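Local coordinates for protein outer membrane porin F (Pseudomonas aeruginosa, PDB 4RLC) that forms an eight-stranded beta-barrel in the outer membrane and, as a porin, probably lets small molecules pass, at residues A[93-97]-A[98-102]. Sequence-based numbering, arbitrary orientation.
With C8E ((hydroxyethyloxy)tri(ethyloxy)octane), chain B.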
loop_
_atom_site.group_PDB
_atom_site.type_symbol
_atom_site.label_atom_id
_atom_site.label_comp_id
_atom_site.label_asym_id
_atom_site.label_seq_id
_atom_site.Cartn_x
_atom_site.Cartn_y
_atom_site.Cartn_z
ATOM N N GLY A 93 5.805 3.089 -17.903
ATOM C CA GLY A 93 7.246 2.830 -18.180
ATOM C C GLY A 93 7.441 1.343 -18.489
ATOM O O GLY A 93 6.455 0.609 -18.767
ATOM N N THR A 94 8.683 0.889 -18.363
ATOM C CA THR A 94 8.993 -0.485 -18.729
ATOM C C THR A 94 9.812 -1.101 -17.658
ATOM O O THR A 94 10.490 -0.379 -16.892
ATOM C CB THR A 94 9.792 -0.558 -20.061
ATOM O OG1 THR A 94 10.951 0.258 -19.932
ATOM C CG2 THR A 94 8.965 -0.086 -21.234
ATOM N N PRO A 95 9.774 -2.439 -17.575
ATOM C CA PRO A 95 10.604 -3.079 -16.578
ATOM C C PRO A 95 12.093 -2.794 -16.829
ATOM O O PRO A 95 12.517 -2.669 -18.010
ATOM C CB PRO A 95 10.322 -4.586 -16.765
ATOM C CG PRO A 95 9.120 -4.710 -17.676
ATOM C CD PRO A 95 8.908 -3.391 -18.340
ATOM N N GLY A 96 12.888 -2.747 -15.749
ATOM C CA GLY A 96 14.332 -2.517 -15.866
ATOM C C GLY A 96 14.695 -1.371 -14.937
ATOM O O GLY A 96 13.905 -1.011 -14.033
ATOM N N VAL A 97 15.881 -0.788 -15.154
ATOM C CA VAL A 97 16.352 0.299 -14.281
ATOM C C VAL A 97 15.662 1.562 -14.732
ATOM O O VAL A 97 15.562 1.831 -15.931
ATOM C CB VAL A 97 17.894 0.442 -14.366
ATOM C CG1 VAL A 97 18.405 1.667 -13.645
ATOM C CG2 VAL A 97 18.530 -0.849 -13.801
ATOM N N GLY A 98 15.139 2.312 -13.793
ATOM C CA GLY A 98 14.512 3.624 -14.131
ATOM C C GLY A 98 13.193 3.781 -13.416
ATOM O O GLY A 98 12.812 3.040 -12.501
ATOM N N LEU A 99 12.398 4.731 -13.906
ATOM C CA LEU A 99 11.227 5.173 -13.191
ATOM C C LEU A 99 9.997 4.479 -13.787
ATOM O O LEU A 99 9.795 4.494 -15.029
ATOM C CB LEU A 99 11.072 6.739 -13.389
ATOM C CG LEU A 99 9.836 7.361 -12.765
ATOM C CD1 LEU A 99 9.917 7.379 -11.237
ATOM C CD2 LEU A 99 9.588 8.777 -13.341
ATOM N N ARG A 100 9.156 3.980 -12.906
ATOM C CA ARG A 100 7.852 3.421 -13.243
ATOM C C ARG A 100 6.847 4.054 -12.386
ATOM O O ARG A 100 6.536 3.665 -11.239
ATOM C CB ARG A 100 7.827 1.839 -13.071
ATOM C CG ARG A 100 8.841 1.115 -13.903
ATOM C CD ARG A 100 8.460 -0.378 -14.045
ATOM N NE ARG A 100 7.447 -0.450 -15.127
ATOM C CZ ARG A 100 6.851 -1.577 -15.508
ATOM N NH1 ARG A 100 6.001 -1.564 -16.510
ATOM N NH2 ARG A 100 7.145 -2.733 -14.908
ATOM N N PRO A 101 6.232 5.143 -12.905
ATOM C CA PRO A 101 5.059 5.592 -12.207
ATOM C C PRO A 101 3.970 4.519 -12.201
ATOM O O PRO A 101 3.958 3.678 -13.121
ATOM C CB PRO A 101 4.620 6.807 -13.045
ATOM C CG PRO A 101 5.773 7.146 -13.967
ATOM C CD PRO A 101 6.437 5.798 -14.187
ATOM N N TYR A 102 3.021 4.609 -11.265
ATOM C CA TYR A 102 1.925 3.680 -11.238
ATOM C C TYR A 102 0.635 4.281 -10.732
ATOM O O TYR A 102 0.584 5.303 -10.064
ATOM C CB TYR A 102 2.334 2.454 -10.336
ATOM C CG TYR A 102 2.387 2.771 -8.844
ATOM C CD1 TYR A 102 1.238 2.782 -8.073
ATOM C CD2 TYR A 102 3.606 3.138 -8.191
ATOM C CE1 TYR A 102 1.279 3.145 -6.735
ATOM C CE2 TYR A 102 3.625 3.482 -6.860
ATOM C CZ TYR A 102 2.481 3.461 -6.143
ATOM O OH TYR A 102 2.466 3.852 -4.848
HETATM C C1 C8E B . 3.862 11.448 -5.006
HETATM C C2 C8E B . 3.934 11.103 -6.482
HETATM C C3 C8E B . 2.598 10.960 -7.196
HETATM C C4 C8E B . 2.853 10.452 -8.601
HETATM C C5 C8E B . 1.698 10.423 -9.582
HETATM C C6 C8E B . 2.131 9.673 -10.842
HETATM C C7 C8E B . 1.016 8.989 -11.638
HETATM C C8 C8E B . 1.594 8.349 -12.904
HETATM O O9 C8E B . 0.621 8.015 -13.908
HETATM C C10 C8E B . 0.917 8.172 -15.324
HETATM C C11 C8E B . 2.354 8.162 -15.837
HETATM O O12 C8E B . 2.196 8.489 -17.220
HETATM C C13 C8E B . 3.222 8.254 -18.179
HETATM C C14 C8E B . 4.551 8.858 -17.801
HETATM O O15 C8E B . 5.222 7.745 -17.186
HETATM O O HOH W 1 10.734 2.773 -17.072
#
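G98 opens strand 98-115 and meets the turn through its amide, G96 O approaching G98 N to 3.6 Å. At L99 a water bridges the hairpin: it accepts a proton from T94 N (3.1 Å) and can donate one to L99 O (2.8 Å), while the leucine side chain touches Y136 and lies near a second C8E detergent, distinct from the one at P101. R100 carries the contact. R100 CD comes 3.5 Å from T94 O, and the bend at chi3 (82°) then turns the guanidinium under the T94-P95 peptide, P95 N standing over the centre of one face. P95 CD lies 3.9 Å from R100 NH1, the two side chains slanting past each other. R100 NH1 also bonds to G93 O at 3.2 Å, a bent link (143° at the hydrogen) reaching the oxygen from above the carbonyl plane. F92 O takes NE, D54 O takes NH2, and D55 forms a salt bridge with NH1. Next, P101 CG lies 3.3 Å from O15 of C8E. The short turn joining strands 80-91 and 98-115 is thus tied to the neighbouring 54-55 turn by one buried arginine, whose charge, probably retained, is met by a carboxylate and three backbone carbonyls.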